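Local structure of UDP-N-acetylmuramate-alanine ligase MurC (Thermotoga maritima, 1J6U) at residues A[218-223]-A[234-239]; A[241-246]-A[257-262]. The protein catalyses the ATP-dependent joining of L-alanine to UDP-N-acetylmuramate, a cytoplasmic step of peptidoglycan synthesis in cell wall formation. All coordinates share one frame; numbering follows the deposited sequence.

Contact 1 (A[218-223]-A[234-239])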
loop_
_atom_site.group_PDB
_atom_site.type_symbol
_atom_site.label_atom_id
_atom_site.label_comp_id
_atom_site.label_asym_id
_atom_site.label_seq_id
_atom_site.Cartn_x
_atom_site.Cartn_y
_atom_site.Cartn_z
ATOM N N LEU A 218 -10.693 15.473 -13.583
ATOM C CA LEU A 218 -10.910 14.197 -14.234
ATOM C C LEU A 218 -10.921 13.067 -13.195
ATOM O O LEU A 218 -9.997 12.907 -12.404
ATOM C CB LEU A 218 -9.818 13.981 -15.276
ATOM C CG LEU A 218 -9.810 12.705 -16.112
ATOM C CD1 LEU A 218 -10.985 12.706 -17.051
ATOM C CD2 LEU A 218 -8.493 12.622 -16.882
ATOM N N VAL A 219 -11.984 12.281 -13.206
ATOM C CA VAL A 219 -12.110 11.195 -12.271
ATOM C C VAL A 219 -12.044 9.877 -13.031
ATOM O O VAL A 219 -12.773 9.688 -14.008
ATOM C CB VAL A 219 -13.466 11.286 -11.488
ATOM C CG1 VAL A 219 -13.648 10.070 -10.601
ATOM C CG2 VAL A 219 -13.483 12.534 -10.608
ATOM N N VAL A 220 -11.139 8.979 -12.619
ATOM C CA VAL A 220 -11.080 7.675 -13.272
ATOM C C VAL A 220 -11.755 6.751 -12.287
ATOM O O VAL A 220 -11.520 6.790 -11.072
ATOM C CB VAL A 220 -9.651 7.192 -13.595
ATOM C CG1 VAL A 220 -9.707 5.764 -14.062
ATOM C CG2 VAL A 220 -9.047 8.054 -14.735
ATOM N N THR A 221 -12.578 5.884 -12.823
ATOM C CA THR A 221 -13.333 5.051 -11.961
ATOM C C THR A 221 -13.481 3.623 -12.464
ATOM O O THR A 221 -13.393 3.358 -13.676
ATOM C CB THR A 221 -14.675 5.750 -11.770
ATOM O OG1 THR A 221 -14.929 5.886 -10.380
ATOM C CG2 THR A 221 -15.787 5.031 -12.486
ATOM N N PHE A 222 -13.698 2.717 -11.507
ATOM C CA PHE A 222 -13.867 1.293 -11.761
ATOM C C PHE A 222 -15.311 1.035 -12.216
ATOM O O PHE A 222 -16.274 1.136 -11.442
ATOM C CB PHE A 222 -13.518 0.496 -10.487
ATOM C CG PHE A 222 -13.632 -0.984 -10.651
ATOM C CD1 PHE A 222 -13.258 -1.595 -11.845
ATOM C CD2 PHE A 222 -14.112 -1.776 -9.611
ATOM C CE1 PHE A 222 -13.365 -2.973 -12.009
ATOM C CE2 PHE A 222 -14.224 -3.156 -9.757
ATOM C CZ PHE A 222 -13.851 -3.757 -10.962
ATOM N N ALA A 223 -15.436 0.713 -13.499
ATOM C CA ALA A 223 -16.729 0.490 -14.122
ATOM C C ALA A 223 -17.573 -0.542 -13.411
ATOM O O ALA A 223 -18.792 -0.552 -13.557
ATOM C CB ALA A 223 -16.546 0.108 -15.590
ATOM N N VAL A 234 -14.059 8.644 -17.006
ATOM C CA VAL A 234 -13.661 7.466 -17.790
ATOM C C VAL A 234 -13.585 6.287 -16.812
ATOM O O VAL A 234 -13.337 6.462 -15.604
ATOM C CB VAL A 234 -12.293 7.597 -18.530
ATOM C CG1 VAL A 234 -12.324 8.784 -19.440
ATOM C CG2 VAL A 234 -11.154 7.702 -17.549
ATOM N N THR A 235 -13.818 5.091 -17.339
ATOM C CA THR A 235 -13.792 3.882 -16.535
ATOM C C THR A 235 -12.923 2.753 -17.100
ATOM O O THR A 235 -12.499 2.768 -18.272
ATOM C CB THR A 235 -15.205 3.327 -16.336
ATOM O OG1 THR A 235 -15.735 2.927 -17.603
ATOM C CG2 THR A 235 -16.092 4.368 -15.732
ATOM N N PHE A 236 -12.650 1.786 -16.226
ATOM C CA PHE A 236 -11.855 0.608 -16.568
ATOM C C PHE A 236 -12.569 -0.518 -15.828
ATOM O O PHE A 236 -13.146 -0.332 -14.754
ATOM C CB PHE A 236 -10.377 0.735 -16.095
ATOM C CG PHE A 236 -10.226 0.881 -14.604
ATOM C CD1 PHE A 236 -10.092 -0.248 -13.787
ATOM C CD2 PHE A 236 -10.357 2.120 -14.007
ATOM C CE1 PHE A 236 -10.108 -0.142 -12.382
ATOM C CE2 PHE A 236 -10.381 2.250 -12.606
ATOM C CZ PHE A 236 -10.261 1.115 -11.780
ATOM N N GLY A 237 -12.523 -1.686 -16.435
ATOM C CA GLY A 237 -13.177 -2.838 -15.890
ATOM C C GLY A 237 -12.697 -4.004 -16.706
ATOM O O GLY A 237 -11.802 -3.884 -17.553
ATOM N N VAL A 238 -13.282 -5.152 -16.447
ATOM C CA VAL A 238 -12.852 -6.319 -17.156
ATOM C C VAL A 238 -13.724 -6.492 -18.370
ATOM O O VAL A 238 -13.233 -6.534 -19.506
ATOM C CB VAL A 238 -12.955 -7.559 -16.268
ATOM C CG1 VAL A 238 -12.454 -8.744 -17.020
ATOM C CG2 VAL A 238 -12.132 -7.360 -15.006
ATOM N N LYS A 239 -15.025 -6.566 -18.134
ATOM C CA LYS A 239 -15.941 -6.789 -19.234
ATOM C C LYS A 239 -16.685 -5.539 -19.646
ATOM O O LYS A 239 -17.150 -5.458 -20.767
ATOM C CB LYS A 239 -16.906 -7.918 -18.882
ATOM C CG LYS A 239 -16.219 -9.274 -18.761
#
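Phe222 and Phe236 meet on one face of the sheet. The two ring planes are nearly parallel, 24° apart, but displaced so far that little of one ring lies over the other; the centroids are 5.4 Å apart. The Phe236 ring instead carries the CA of Phe222 over one face, 3.9 Å from Phe222 CA to the Phe236 centroid. This CH-pi contact follows from chi1 of Phe236 (61°), which sets CG between the backbone N and the carbonyl carbon and folds the ring back across the neighbouring strand. Val220 CG1 reaches the edge of the same ring, 3.7 Å from Phe236 CD2. Val220 CG2 touches Val234 CG2 at 3.5 Å. On the other face Thr221 and Thr235 lie side by side, with their CG2 methyls in close contact. Both hydroxyls find partners outside the pair: Thr221 OG1 with Thr228 O and Thr235 OG1 with Thr242 N.

The backbones fix this pairing. Thr221 N bonds to Val234 O at 2.9 Å, Phe236 N to Thr221 O at 3.1 Å, and Ala223 N to Phe236 O at 2.8 Å. Val234 N to Val219 O is weak. Leu283 and Ala284 of helix 276-291 pack against Phe236. Strand 184-187 borders 218-222 on its other side. This is a parallel strand pair at the margin of the mixed central sheet of the Mur ligase middle domain, with 234-236 as its outermost strand.

Contact 2 (A[241-246]-A[257-262]); sequences GTYTLE and AMVEKN
The Tyr243 ring has the Lys261 chain running alongside it. Lys261 CG lies obliquely to the ring, 3.6 Å from Tyr243 CE2, and Lys261 CE comes within 3.3 Å of Tyr243 OH. Lys261 is fully extended from chi1 (-177°) onward, so its methylenes follow the tyrosine outward. Both polar ends meet the same carboxylate: Asp290 OD2 is hydrogen-bonded to Tyr243 OH and forms a salt bridge with Lys261 NZ. Val259 CG1 sits at the ring edge, at a loose 4.5 Å from Tyr243 CD2. Two further flat groups, the carboxylates of Glu246 and Glu260, stack with planes 15° apart, and Glu246 OE1 is 4.3 Å from Glu260 OE2. The exact placing of the Glu260 carboxylate is doubtful, however. Glu246 OE2 forms a salt bridge with Arg265, which may ease the charge of the nearby Glu260.

Leu245 CD2 packs on Ala257 CB and on Val259 CG2, on the same face as Tyr243. Helix 276-291 covers this face through Val279, Leu283 and Ala287.

Four backbone bonds hold the strands. Thr244 and Glu260 form a hydrogen-bonded pair, with both N to O distances, Thr244 N to Glu260 O and Glu260 N to Thr244 O, at 2.8 Å. Asn262 N to Thr242 O and Glu246 N to Met258 O (174° at the hydrogen) close the two ends. Tyr243-Lys261 and Leu245-Val259 are the non-hydrogen-bonded pairs between them. This is an antiparallel beta hairpin, the first two strands of the three-stranded sheet in the middle domain.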
loop_
_atom_site.group_PDB
_atom_site.type_symbol
_atom_site.label_atom_id
_atom_site.label_comp_id
_atom_site.label_asym_id
_atom_site.label_seq_id
_atom_site.Cartn_x
_atom_site.Cartn_y
_atom_site.Cartn_z
ATOM N N GLY A 241 -16.768 -1.001 -19.296
ATOM C CA GLY A 241 -16.033 0.215 -18.994
ATOM C C GLY A 241 -15.363 0.822 -20.212
ATOM O O GLY A 241 -15.353 0.215 -21.279
ATOM N N THR A 242 -14.807 2.024 -20.070
ATOM C CA THR A 242 -14.134 2.662 -21.196
ATOM C C THR A 242 -12.934 1.792 -21.623
ATOM O O THR A 242 -12.735 1.507 -22.796
ATOM C CB THR A 242 -13.585 4.052 -20.823
ATOM O OG1 THR A 242 -14.583 4.804 -20.140
ATOM C CG2 THR A 242 -13.134 4.812 -22.083
ATOM N N TYR A 243 -12.107 1.412 -20.657
ATOM C CA TYR A 243 -10.968 0.564 -20.955
ATOM C C TYR A 243 -11.366 -0.772 -20.420
ATOM O O TYR A 243 -11.852 -0.893 -19.291
ATOM C CB TYR A 243 -9.719 1.087 -20.287
ATOM C CG TYR A 243 -9.381 2.427 -20.856
ATOM C CD1 TYR A 243 -9.940 3.586 -20.331
ATOM C CD2 TYR A 243 -8.566 2.527 -21.973
ATOM C CE1 TYR A 243 -9.692 4.792 -20.918
ATOM C CE2 TYR A 243 -8.307 3.718 -22.558
ATOM C CZ TYR A 243 -8.876 4.852 -22.035
ATOM O OH TYR A 243 -8.649 6.057 -22.649
ATOM N N THR A 244 -11.148 -1.772 -21.261
ATOM C CA THR A 244 -11.562 -3.133 -20.989
ATOM C C THR A 244 -10.470 -4.188 -21.278
ATOM O O THR A 244 -9.488 -3.916 -21.987
ATOM C CB THR A 244 -12.877 -3.318 -21.811
ATOM O OG1 THR A 244 -13.986 -3.238 -20.913
ATOM C CG2 THR A 244 -12.898 -4.576 -22.639
ATOM N N LEU A 245 -10.629 -5.375 -20.707
ATOM C CA LEU A 245 -9.665 -6.463 -20.913
ATOM C C LEU A 245 -10.184 -7.476 -21.899
ATOM O O LEU A 245 -11.232 -8.086 -21.683
ATOM C CB LEU A 245 -9.395 -7.195 -19.611
ATOM C CG LEU A 245 -8.663 -6.353 -18.599
ATOM C CD1 LEU A 245 -8.384 -7.192 -17.376
ATOM C CD2 LEU A 245 -7.363 -5.874 -19.220
ATOM N N GLU A 246 -9.468 -7.670 -22.989
ATOM C CA GLU A 246 -9.945 -8.640 -23.926
ATOM C C GLU A 246 -9.332 -10.003 -23.602
ATOM O O GLU A 246 -9.992 -11.022 -23.710
ATOM C CB GLU A 246 -9.597 -8.215 -25.342
ATOM C CG GLU A 246 -9.686 -9.371 -26.311
ATOM C CD GLU A 246 -9.284 -8.981 -27.703
ATOM O OE1 GLU A 246 -8.463 -8.044 -27.829
ATOM O OE2 GLU A 246 -9.775 -9.621 -28.664
ATOM N N ALA A 257 -1.763 -8.352 -21.142
ATOM C CA ALA A 257 -3.194 -8.124 -21.249
ATOM C C ALA A 257 -3.503 -7.291 -22.501
ATOM O O ALA A 257 -2.828 -6.290 -22.802
ATOM C CB ALA A 257 -3.736 -7.417 -19.970
HETATM N N MSE A 258 -4.501 -7.749 -23.247
HETATM C CA MSE A 258 -4.965 -7.045 -24.442
HETATM C C MSE A 258 -6.003 -6.032 -23.959
HETATM O O MSE A 258 -7.039 -6.405 -23.412
HETATM C CB MSE A 258 -5.634 -8.015 -25.426
HETATM C CG MSE A 258 -4.874 -8.205 -26.723
HETATM SE SE MSE A 258 -4.380 -6.480 -27.460
HETATM C CE MSE A 258 -2.532 -6.963 -27.796
ATOM N N VAL A 259 -5.736 -4.753 -24.138
ATOM C CA VAL A 259 -6.687 -3.768 -23.654
ATOM C C VAL A 259 -7.506 -3.149 -24.772
ATOM O O VAL A 259 -6.955 -2.764 -25.797
ATOM C CB VAL A 259 -5.944 -2.675 -22.905
ATOM C CG1 VAL A 259 -6.870 -1.580 -22.522
ATOM C CG2 VAL A 259 -5.321 -3.259 -21.684
ATOM N N GLU A 260 -8.826 -3.084 -24.576
ATOM C CA GLU A 260 -9.729 -2.469 -25.548
ATOM C C GLU A 260 -10.140 -1.138 -25.007
ATOM O O GLU A 260 -10.235 -0.953 -23.782
ATOM C CB GLU A 260 -11.004 -3.274 -25.762
ATOM C CG GLU A 260 -10.765 -4.595 -26.408
ATOM C CD GLU A 260 -11.950 -5.542 -26.273
ATOM O OE1 GLU A 260 -12.529 -5.650 -25.161
ATOM O OE2 GLU A 260 -12.294 -6.191 -27.283
ATOM N N LYS A 261 -10.337 -0.196 -25.927
ATOM C CA LYS A 261 -10.814 1.141 -25.586
ATOM C C LYS A 261 -12.163 1.257 -26.323
ATOM O O LYS A 261 -12.262 1.029 -27.537
ATOM C CB LYS A 261 -9.821 2.190 -26.052
ATOM C CG LYS A 261 -10.175 3.619 -25.682
ATOM C CD LYS A 261 -9.172 4.528 -26.355
ATOM C CE LYS A 261 -9.389 5.898 -25.878
ATOM N NZ LYS A 261 -8.306 6.812 -26.357
ATOM N N ASN A 262 -13.207 1.546 -25.560
ATOM C CA ASN A 262 -14.535 1.628 -26.097
ATOM C C ASN A 262 -14.804 0.480 -27.048
ATOM O O ASN A 262 -15.390 0.650 -28.120
ATOM C CB ASN A 262 -14.733 2.970 -26.780
ATOM C CG ASN A 262 -15.018 4.043 -25.783
ATOM O OD1 ASN A 262 -15.937 3.905 -24.982
ATOM N ND2 ASN A 262 -14.229 5.112 -25.797
#

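Contact 1 comes first along the chain and closes before contact 2 opens. Their centres are about 10 Å apart. Strand 243-250 is the next strand after 234-236, across the short loop 237-242, and the two contacts touch. Thr235 O lies 2.8 Å from Tyr243 N, a probable hydrogen bond, and Ala223 CB packs on Gly241 CA at 3.4 Å. Contact 1 belongs to the mixed sheet and contact 2 to the small antiparallel sheet. Helix 276-291 packs on both, with Leu283 touching Phe236 as well as Tyr243 and Val259. Together they join the two sheets of the middle domain. Contact 1 lies nearer the predicted ATP site, with Phe222 about 8 Å from Asp123 between side chains.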